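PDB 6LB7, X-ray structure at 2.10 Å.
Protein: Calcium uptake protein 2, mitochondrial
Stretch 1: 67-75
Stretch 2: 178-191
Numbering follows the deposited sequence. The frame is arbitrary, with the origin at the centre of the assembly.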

# COMPACT_ATOMS: atom_id res chain seq x y z
N GLY B 67 -18.72 -16.45 -24.49
CA GLY B 67 -18.70 -15.03 -24.80
C GLY B 67 -17.42 -14.34 -24.34
O GLY B 67 -16.95 -14.55 -23.22
N CYS B 68 -16.86 -13.51 -25.22
CA CYS B 68 -15.65 -12.76 -24.90
C CYS B 68 -15.93 -11.54 -24.01
O CYS B 68 -15.10 -10.62 -23.97
CB CYS B 68 -14.96 -12.31 -26.19
SG CYS B 68 -15.92 -11.15 -27.16
N GLY B 69 -17.06 -11.51 -23.31
CA GLY B 69 -17.40 -10.42 -22.43
C GLY B 69 -17.61 -10.88 -21.01
O GLY B 69 -16.88 -11.76 -20.53
N SER B 70 -18.61 -10.33 -20.33
CA SER B 70 -18.87 -10.64 -18.93
C SER B 70 -19.66 -11.93 -18.71
O SER B 70 -20.13 -12.16 -17.60
CB SER B 70 -19.60 -9.47 -18.27
OG SER B 70 -20.85 -9.25 -18.89
N THR B 71 -19.84 -12.78 -19.72
CA THR B 71 -20.46 -14.08 -19.49
C THR B 71 -19.51 -15.22 -19.81
O THR B 71 -19.96 -16.37 -19.91
CB THR B 71 -21.74 -14.24 -20.30
OG1 THR B 71 -21.43 -14.26 -21.70
CG2 THR B 71 -22.70 -13.09 -19.99
N PHE B 72 -18.22 -14.94 -19.94
CA PHE B 72 -17.24 -15.96 -20.31
C PHE B 72 -17.30 -17.18 -19.39
O PHE B 72 -17.32 -18.32 -19.87
CB PHE B 72 -15.83 -15.34 -20.28
CG PHE B 72 -14.72 -16.30 -20.60
CD1 PHE B 72 -14.48 -16.70 -21.92
CD2 PHE B 72 -13.90 -16.80 -19.60
CE1 PHE B 72 -13.44 -17.57 -22.22
CE2 PHE B 72 -12.86 -17.67 -19.90
CZ PHE B 72 -12.63 -18.05 -21.21
N PHE B 73 -17.26 -16.98 -18.07
CA PHE B 73 -17.24 -18.16 -17.20
C PHE B 73 -18.62 -18.84 -17.16
O PHE B 73 -18.70 -20.07 -17.16
CB PHE B 73 -16.75 -17.81 -15.78
CG PHE B 73 -15.29 -17.43 -15.73
CD1 PHE B 73 -14.31 -18.40 -15.50
CD2 PHE B 73 -14.88 -16.12 -15.96
CE1 PHE B 73 -12.95 -18.05 -15.49
CE2 PHE B 73 -13.54 -15.77 -15.94
CZ PHE B 73 -12.57 -16.73 -15.71
N ARG B 74 -19.70 -18.04 -17.12
CA ARG B 74 -21.05 -18.63 -17.09
C ARG B 74 -21.38 -19.37 -18.38
O ARG B 74 -22.05 -20.40 -18.33
CB ARG B 74 -22.12 -17.55 -16.82
CG ARG B 74 -22.21 -17.17 -15.32
CD ARG B 74 -23.09 -15.91 -15.07
NE ARG B 74 -22.53 -14.69 -15.66
CZ ARG B 74 -23.14 -13.51 -15.68
NH1 ARG B 74 -24.34 -13.38 -15.12
NH2 ARG B 74 -22.56 -12.46 -16.26
N ASP B 75 -20.90 -18.88 -19.53
CA ASP B 75 -21.12 -19.61 -20.78
C ASP B 75 -20.39 -20.96 -20.79
O ASP B 75 -20.96 -21.97 -21.21
CB ASP B 75 -20.68 -18.77 -21.98
CG ASP B 75 -21.55 -17.55 -22.18
OD1 ASP B 75 -21.12 -16.63 -22.88
OD2 ASP B 75 -22.65 -17.50 -21.60
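Stretch 2 (178-191) RFMENLQTEIQEME

Stretch 2 is helical throughout, part of a longer helix, and it lies across the loop and first helical turn of stretch 1; the backbones come nearest at Ser-70 and Asn-182, whose CA atoms are 4.5 Å apart. Side chains spaced three or four residues apart, from Phe-179 to Met-190, form the contact.

Glu-186 is its centre. With chi1 t and chi2 t its chain is extended, so that, although CA-to-CB points sideways, the carboxylate reaches the start of the opposing helix, where backbone NH groups lack partners from a preceding turn. Glu-186 OE1 accepts from Phe-73 N (2.9 Å), and Glu-186 OE2 accepts from both Arg-74 N and Arg-74 NE (2.9 Å each), the latter a salt bridge. Arg-74, with chi1 m, chi2 t and chi3 m, also sets NH2 3.0 Å from Glu-189 OE1, a second salt bridge, while NH2 donates to Ser-70 O (2.8 Å) within its own stretch. The long side chain thus brings one guanidinium to two carboxylates and a carbonyl.

Toward the start of stretch 2, Phe-179 and Leu-183 make apolar contacts. Phe-179, chi1 t, directs its ring edge toward the face of Phe-72 (Phe-179 CE2 to Phe-72 CD2, 3.8 Å), and Leu-183 CD1 meets Phe-73 CE2 at 3.6 Å. Asn-182, chi1 m, faces the turn, and a water links its ND2 to Cys-68 O.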

# COMPACT_ATOMS: atom_id res chain seq x y z
N ARG B 178 -9.48 -5.92 -20.37
CA ARG B 178 -10.89 -6.18 -20.62
C ARG B 178 -11.35 -7.48 -19.96
O ARG B 178 -12.47 -7.57 -19.45
CB ARG B 178 -11.13 -6.20 -22.13
CG ARG B 178 -12.52 -6.39 -22.54
CD ARG B 178 -12.71 -6.17 -24.03
NE ARG B 178 -12.70 -4.87 -24.37
CZ ARG B 178 -13.62 -4.10 -24.16
NH1 ARG B 178 -14.64 -4.52 -23.63
NH2 ARG B 178 -13.54 -2.92 -24.49
N PHE B 179 -10.49 -8.50 -20.00
CA PHE B 179 -10.80 -9.76 -19.33
C PHE B 179 -10.97 -9.57 -17.82
O PHE B 179 -11.90 -10.11 -17.22
CB PHE B 179 -9.71 -10.79 -19.62
CG PHE B 179 -10.04 -12.16 -19.11
CD1 PHE B 179 -9.64 -12.56 -17.84
CD2 PHE B 179 -10.76 -13.05 -19.89
CE1 PHE B 179 -9.96 -13.81 -17.35
CE2 PHE B 179 -11.06 -14.31 -19.42
CZ PHE B 179 -10.66 -14.68 -18.14
N MET B 180 -10.07 -8.79 -17.19
CA MET B 180 -10.16 -8.56 -15.75
C MET B 180 -11.37 -7.71 -15.38
O MET B 180 -12.04 -7.98 -14.38
CB MET B 180 -8.87 -7.90 -15.24
CG MET B 180 -7.62 -8.70 -15.56
SD MET B 180 -7.77 -10.46 -15.16
CE MET B 180 -6.67 -11.19 -16.39
N GLU B 181 -11.64 -6.64 -16.14
CA GLU B 181 -12.88 -5.89 -15.95
C GLU B 181 -14.09 -6.81 -16.07
O GLU B 181 -15.04 -6.72 -15.29
CB GLU B 181 -13.00 -4.76 -16.97
CG GLU B 181 -11.97 -3.61 -16.85
CD GLU B 181 -11.94 -2.71 -18.10
OE1 GLU B 181 -11.31 -1.63 -18.07
OE2 GLU B 181 -12.53 -3.11 -19.14
N ASN B 182 -14.08 -7.70 -17.07
CA ASN B 182 -15.23 -8.56 -17.30
C ASN B 182 -15.34 -9.64 -16.23
O ASN B 182 -16.46 -10.09 -15.93
CB ASN B 182 -15.13 -9.18 -18.69
CG ASN B 182 -15.59 -8.21 -19.81
OD1 ASN B 182 -16.37 -7.30 -19.56
ND2 ASN B 182 -15.09 -8.42 -21.03
N LEU B 183 -14.22 -10.11 -15.69
CA LEU B 183 -14.26 -11.04 -14.56
C LEU B 183 -14.96 -10.40 -13.36
O LEU B 183 -15.89 -10.99 -12.79
CB LEU B 183 -12.84 -11.49 -14.20
CG LEU B 183 -12.69 -12.25 -12.88
CD1 LEU B 183 -13.36 -13.62 -13.00
CD2 LEU B 183 -11.22 -12.37 -12.50
N GLN B 184 -14.52 -9.20 -12.97
CA GLN B 184 -15.19 -8.50 -11.87
C GLN B 184 -16.67 -8.26 -12.19
O GLN B 184 -17.54 -8.51 -11.35
CB GLN B 184 -14.47 -7.18 -11.56
CG GLN B 184 -13.03 -7.33 -11.10
CD GLN B 184 -12.47 -6.03 -10.55
OE1 GLN B 184 -13.01 -4.96 -10.82
NE2 GLN B 184 -11.40 -6.13 -9.76
N THR B 185 -16.97 -7.78 -13.40
CA THR B 185 -18.37 -7.59 -13.78
C THR B 185 -19.17 -8.89 -13.69
O THR B 185 -20.30 -8.90 -13.18
CB THR B 185 -18.45 -7.02 -15.20
OG1 THR B 185 -17.76 -5.78 -15.25
CG2 THR B 185 -19.91 -6.78 -15.59
N GLU B 186 -18.60 -9.99 -14.17
CA GLU B 186 -19.32 -11.25 -14.16
C GLU B 186 -19.66 -11.70 -12.73
O GLU B 186 -20.79 -12.13 -12.47
CB GLU B 186 -18.53 -12.33 -14.91
CG GLU B 186 -19.21 -13.69 -14.85
CD GLU B 186 -18.89 -14.56 -16.06
OE1 GLU B 186 -17.74 -14.60 -16.54
OE2 GLU B 186 -19.82 -15.23 -16.54
N ILE B 187 -18.71 -11.61 -11.79
CA ILE B 187 -19.01 -11.95 -10.39
C ILE B 187 -20.10 -11.03 -9.85
O ILE B 187 -20.99 -11.47 -9.11
CB ILE B 187 -17.76 -11.87 -9.49
CG1 ILE B 187 -16.63 -12.79 -9.98
CG2 ILE B 187 -18.15 -12.18 -8.00
CD1 ILE B 187 -17.09 -14.15 -10.36
N GLN B 188 -20.00 -9.73 -10.15
CA GLN B 188 -21.05 -8.89 -9.59
C GLN B 188 -22.40 -9.21 -10.23
O GLN B 188 -23.42 -9.31 -9.53
CB GLN B 188 -20.71 -7.40 -9.78
CG GLN B 188 -19.39 -6.91 -9.14
CD GLN B 188 -18.76 -5.74 -9.88
OE1 GLN B 188 -19.25 -5.29 -10.84
NE2 GLN B 188 -17.68 -5.24 -9.43
N GLU B 189 -22.49 -9.50 -11.52
CA GLU B 189 -23.81 -9.80 -12.09
C GLU B 189 -24.34 -11.12 -11.54
O GLU B 189 -25.54 -11.26 -11.29
CB GLU B 189 -23.73 -9.85 -13.62
CG GLU B 189 -23.53 -8.46 -14.25
CD GLU B 189 -23.38 -8.49 -15.75
OE1 GLU B 189 -23.35 -9.58 -16.35
OE2 GLU B 189 -23.28 -7.39 -16.33
N MET B 190 -23.47 -12.09 -11.35
CA MET B 190 -23.94 -13.38 -10.85
C MET B 190 -24.40 -13.27 -9.40
O MET B 190 -25.46 -13.80 -9.03
CB MET B 190 -22.84 -14.41 -11.00
CG MET B 190 -23.27 -15.79 -10.69
SD MET B 190 -22.00 -16.91 -11.29
CE MET B 190 -22.98 -18.40 -11.40
N GLU B 191 -23.62 -12.58 -8.56
CA GLU B 191 -24.04 -12.38 -7.18
C GLU B 191 -25.31 -11.53 -7.10
O GLU B 191 -26.18 -11.79 -6.27
CB GLU B 191 -22.91 -11.73 -6.37
CG GLU B 191 -21.75 -12.70 -6.15
CD GLU B 191 -20.74 -12.22 -5.13
OE1 GLU B 191 -20.52 -10.98 -5.04
OE2 GLU B 191 -20.20 -13.07 -4.41
O HOH W 1 -12.71 -10.10 -22.12
O HOH W 2 -22.29 -6.73 -18.81
O HOH W 3 -23.86 -9.77 -19.00
O HOH W 4 -19.02 -7.29 -21.40